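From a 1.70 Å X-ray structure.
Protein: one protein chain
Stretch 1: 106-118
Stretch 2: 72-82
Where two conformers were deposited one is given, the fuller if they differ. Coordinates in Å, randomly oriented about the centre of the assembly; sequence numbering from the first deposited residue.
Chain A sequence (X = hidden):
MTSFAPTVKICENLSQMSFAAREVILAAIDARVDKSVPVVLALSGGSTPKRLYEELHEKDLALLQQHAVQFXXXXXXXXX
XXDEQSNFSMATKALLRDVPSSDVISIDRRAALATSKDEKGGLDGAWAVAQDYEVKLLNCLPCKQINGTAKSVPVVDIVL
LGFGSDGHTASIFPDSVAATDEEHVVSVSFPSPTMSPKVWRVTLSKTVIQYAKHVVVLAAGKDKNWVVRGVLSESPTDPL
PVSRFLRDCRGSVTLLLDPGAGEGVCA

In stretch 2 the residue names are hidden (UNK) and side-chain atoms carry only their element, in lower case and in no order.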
# COMPACT_ATOMS: atom_id res chain seq x y z
N SER A 106 14.06 -3.31 3.02
CA SER A 106 13.66 -4.71 3.01
C SER A 106 12.90 -5.09 4.28
O SER A 106 13.11 -4.50 5.35
CB SER A 106 14.88 -5.62 2.85
OG SER A 106 15.75 -5.50 3.94
N ILE A 107 12.03 -6.08 4.15
CA ILE A 107 11.36 -6.71 5.28
C ILE A 107 12.06 -8.04 5.55
O ILE A 107 12.25 -8.84 4.63
CB ILE A 107 9.86 -6.99 5.01
CG1 ILE A 107 9.10 -5.68 4.74
CG2 ILE A 107 9.22 -7.72 6.19
CD1 ILE A 107 7.65 -5.86 4.28
N ASP A 108 12.43 -8.27 6.80
CA ASP A 108 13.01 -9.53 7.24
C ASP A 108 11.89 -10.47 7.70
O ASP A 108 11.31 -10.27 8.76
CB ASP A 108 14.00 -9.25 8.38
CG ASP A 108 14.75 -10.48 8.83
OD1 ASP A 108 14.54 -11.57 8.26
OD2 ASP A 108 15.57 -10.33 9.76
N ARG A 109 11.59 -11.50 6.90
CA ARG A 109 10.43 -12.37 7.17
C ARG A 109 10.73 -13.62 7.96
O ARG A 109 9.82 -14.34 8.34
CB ARG A 109 9.78 -12.88 5.88
CG ARG A 109 9.47 -11.84 4.87
CD ARG A 109 10.53 -11.77 3.81
NE ARG A 109 10.39 -10.52 3.07
CZ ARG A 109 9.51 -10.31 2.10
NH1 ARG A 109 8.69 -11.28 1.72
NH2 ARG A 109 9.46 -9.13 1.52
N ARG A 110 12.01 -13.88 8.20
CA ARG A 110 12.51 -15.13 8.79
C ARG A 110 11.77 -15.56 10.05
O ARG A 110 11.49 -16.74 10.26
CB ARG A 110 13.98 -14.97 9.16
CG ARG A 110 14.98 -15.44 8.11
CD ARG A 110 16.16 -16.05 8.82
NE ARG A 110 15.69 -16.89 9.91
CZ ARG A 110 15.45 -18.19 9.80
NH1 ARG A 110 15.68 -18.80 8.65
NH2 ARG A 110 15.00 -18.87 10.84
N ALA A 111 11.52 -14.60 10.93
CA ALA A 111 10.87 -14.91 12.22
C ALA A 111 9.46 -15.51 12.06
O ALA A 111 8.96 -16.17 12.97
CB ALA A 111 10.82 -13.67 13.11
N ALA A 112 8.83 -15.28 10.90
CA ALA A 112 7.46 -15.73 10.63
C ALA A 112 7.35 -16.98 9.76
O ALA A 112 6.30 -17.61 9.73
CB ALA A 112 6.66 -14.59 9.97
N LEU A 113 8.40 -17.35 9.03
CA LEU A 113 8.27 -18.38 7.99
C LEU A 113 7.84 -19.77 8.53
O LEU A 113 7.10 -20.49 7.86
CB LEU A 113 9.55 -18.49 7.15
CG LEU A 113 9.91 -17.28 6.28
CD1 LEU A 113 11.20 -17.57 5.51
CD2 LEU A 113 8.78 -16.92 5.34
N ALA A 114 8.28 -20.12 9.73
CA ALA A 114 7.89 -21.42 10.32
C ALA A 114 6.39 -21.52 10.68
O ALA A 114 5.87 -22.62 10.79
CB ALA A 114 8.77 -21.76 11.54
N THR A 115 5.71 -20.38 10.85
CA THR A 115 4.31 -20.38 11.33
C THR A 115 3.31 -19.50 10.54
O THR A 115 2.12 -19.47 10.86
CB THR A 115 4.26 -19.97 12.83
OG1 THR A 115 4.74 -18.62 12.98
CG2 THR A 115 5.10 -20.92 13.71
N SER A 116 3.78 -18.80 9.50
CA SER A 116 2.96 -17.78 8.81
C SER A 116 1.75 -18.35 8.05
O SER A 116 0.82 -17.62 7.74
CB SER A 116 3.82 -16.92 7.87
OG SER A 116 4.39 -17.68 6.82
N LYS A 117 1.76 -19.65 7.76
CA LYS A 117 0.61 -20.28 7.10
C LYS A 117 -0.39 -20.87 8.10
O LYS A 117 -1.42 -21.42 7.71
CB LYS A 117 1.09 -21.33 6.10
CG LYS A 117 1.93 -20.73 4.97
CD LYS A 117 2.24 -21.76 3.90
CE LYS A 117 2.96 -21.13 2.72
NZ LYS A 117 3.52 -22.17 1.80
N ASP A 118 -0.11 -20.73 9.39
CA ASP A 118 -1.00 -21.22 10.44
C ASP A 118 -1.88 -20.06 10.86
O ASP A 118 -1.39 -19.11 11.47
CB ASP A 118 -0.20 -21.72 11.63
CG ASP A 118 -1.05 -22.44 12.66
OD1 ASP A 118 -2.28 -22.20 12.76
OD2 ASP A 118 -0.48 -23.26 13.40
N UNK A 72 9.37 1.36 -0.22
CA UNK A 72 8.99 0.46 0.86
C UNK A 72 7.80 -0.36 0.40
O UNK A 72 7.07 0.03 -0.51
c UNK A 72 9.80 2.25 2.53
c UNK A 72 8.66 1.21 2.18
c UNK A 72 6.88 2.56 3.49
c UNK A 72 7.29 1.92 2.13
N UNK A 73 7.61 -1.52 1.02
CA UNK A 73 6.42 -2.32 0.77
C UNK A 73 5.34 -1.89 1.77
O UNK A 73 5.53 -1.93 2.99
c UNK A 73 7.65 -4.47 -0.08
c UNK A 73 8.00 -5.88 0.41
c UNK A 73 7.03 -4.52 -1.47
c UNK A 73 6.71 -3.82 0.93
N UNK A 74 4.21 -1.43 1.25
CA UNK A 74 3.09 -1.06 2.11
C UNK A 74 2.40 -2.21 2.85
O UNK A 74 1.81 -2.00 3.90
N UNK A 75 2.50 -3.41 2.30
CA UNK A 75 2.13 -4.62 2.99
C UNK A 75 2.83 -5.78 2.34
O UNK A 75 3.33 -5.68 1.21
o UNK A 75 0.06 -4.47 0.69
c UNK A 75 0.04 -5.27 1.66
o UNK A 75 -0.50 -6.40 1.59
c UNK A 75 0.61 -4.84 3.01
N UNK A 76 2.88 -6.89 3.05
CA UNK A 76 3.60 -8.05 2.54
C UNK A 76 3.05 -9.35 3.08
O UNK A 76 2.64 -9.44 4.24
c UNK A 76 5.92 -9.34 0.82
o UNK A 76 4.81 -9.57 0.29
c UNK A 76 5.11 -7.91 2.79
c UNK A 76 5.98 -9.09 2.33
o UNK A 76 7.00 -9.35 0.17
N UNK A 77 3.05 -10.35 2.22
CA UNK A 77 2.77 -11.72 2.59
C UNK A 77 4.02 -12.32 3.22
O UNK A 77 5.10 -12.26 2.63
c UNK A 77 -0.35 -11.12 -2.18
c UNK A 77 2.40 -12.52 1.34
c UNK A 77 1.30 -10.94 -0.32
n UNK A 77 -1.50 -10.70 -2.72
n UNK A 77 0.06 -10.60 -1.03
c UNK A 77 1.11 -12.10 0.67
n UNK A 77 0.35 -12.05 -2.80
N UNK A 78 3.88 -12.96 4.39
CA UNK A 78 5.05 -13.48 5.11
C UNK A 78 5.48 -14.83 4.54
O UNK A 78 5.37 -15.89 5.18
c UNK A 78 4.80 -13.54 6.61
c UNK A 78 4.26 -12.23 8.70
c UNK A 78 5.65 -11.17 6.88
c UNK A 78 4.52 -12.15 7.20
N UNK A 79 5.96 -14.74 3.30
CA UNK A 79 6.56 -15.84 2.56
C UNK A 79 8.01 -15.42 2.25
O UNK A 79 8.39 -14.26 2.44
c UNK A 79 5.76 -16.08 1.28
c UNK A 79 4.28 -16.41 1.46
c UNK A 79 3.47 -16.09 0.21
c UNK A 79 4.07 -17.87 1.87
N UNK A 80 8.83 -16.35 1.78
CA UNK A 80 10.20 -16.01 1.39
C UNK A 80 10.20 -14.95 0.27
O UNK A 80 9.23 -14.84 -0.49
c UNK A 80 10.99 -17.28 0.97
o UNK A 80 10.65 -17.73 -0.33
N UNK A 81 11.25 -14.14 0.21
CA UNK A 81 11.44 -13.16 -0.87
C UNK A 81 11.44 -13.78 -2.28
O UNK A 81 11.05 -13.11 -3.24
o UNK A 81 15.02 -10.85 0.11
c UNK A 81 13.92 -10.46 0.55
c UNK A 81 12.73 -11.42 0.52
o UNK A 81 13.74 -9.32 1.03
c UNK A 81 12.75 -12.37 -0.67
N UNK A 82 11.88 -15.03 -2.40
CA UNK A 82 11.85 -15.70 -3.72
C UNK A 82 10.53 -16.46 -3.99
O UNK A 82 10.37 -17.05 -5.06
o UNK A 82 14.49 -18.19 -2.89
c UNK A 82 13.45 -17.50 -2.80
o UNK A 82 12.68 -17.54 -1.81
c UNK A 82 13.11 -16.58 -3.96
O HOH W 1 11.88 -7.62 1.61

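Position 72 carries four carbons, forked at the first, with one arm two carbons long; beta branching with unequal arms identifies Ile-72. Its side chain makes no contact with stretch 1.

Position 73 also has four carbons, but the fork falls at the second, and one branch tip packs against Ile-107 CD1 and Arg-109 NH2; it is Leu-73. Its CA-to-CB bond points toward stretch 1, and Leu-73 CD1 lies 3.9 Å from Ile-107 CD1, an apolar contact, and 3.7 Å from Arg-109 NH2, near the edge of the guanidinium.

Position 74 has no atoms beyond the backbone: Gly-74.

At position 75 two carbons, the second bearing two oxygens, give Asp-75, whose CA-to-CB bond points away from stretch 1.

Position 76 has three carbons, the third with two oxygens, one of which meets the Arg-109 guanidinium, while CB packs 3.6 Å from Ile-107 CD1: Glu-76. Glu-76 OE2 accepts from Arg-109 NH2 at 2.8 Å and from Arg-109 NH1 at 3.0 Å, forming a salt bridge in which one oxygen receives both terminal nitrogens; the N-H...O angles are 144° and 135°.

Three carbons, a nitrogen, then a carbon with two more nitrogens make position 77 Arg-77. Its CA-to-CB bond points away, and Arg-77 N donates to Glu-76 OE1 at 2.7 Å.

Position 78 has four carbons forked at the second; one branch tip meets Ala-112 CB, and the backbone O accepts from Ser-116 OG at 2.6 Å. It is Leu-78, with CD1 3.6 Å from Ala-112 CB.

Position 79 has the same branching, with a branch tip near Lys-117 CE; its backbone O accepts from Arg-109 NH1 at 3.1 Å, with an angle of 158°. This is Leu-79. Its CA-to-CB bond points away, yet CD2 reaches 3.5 Å from Lys-117 CE.

One carbon and one oxygen, with the backbone N 3.6 Å from Leu-113 CD2, make position 80 Ser-80.

Position 81 has three carbons, the third with two oxygens, and its second carbon lies over one face of the Arg-109 guanidinium: Glu-81. Its CG is 3.6 Å from Arg-109 NE. Water 1 donates to Glu-81 OE1 at 2.6 Å and accepts from Ile-107 N at 3.0 Å and Arg-109 NH2 at 2.9 Å.

Position 82, two carbons and two oxygens on the second, is Asp-82. Its OD1 accepts from Ser-80 OG at 2.5 Å, and its side chain does not touch stretch 1.

The contact, burying 641 Å² in all, centres on Arg-109. Arg-109 NE donates to Ile-107 O at 3.0 Å within its own stretch, while NH1 and NH2 bind Glu-76 and NH1 also binds the Leu-79 carbonyl. Further along, Ala-112 packs on Leu-78, and the hydrogen bond from Ser-116 OG to the Leu-78 carbonyl joins the 115-118 turn to stretch 2.

Stretch 2 72-82: ILGDERLLSED
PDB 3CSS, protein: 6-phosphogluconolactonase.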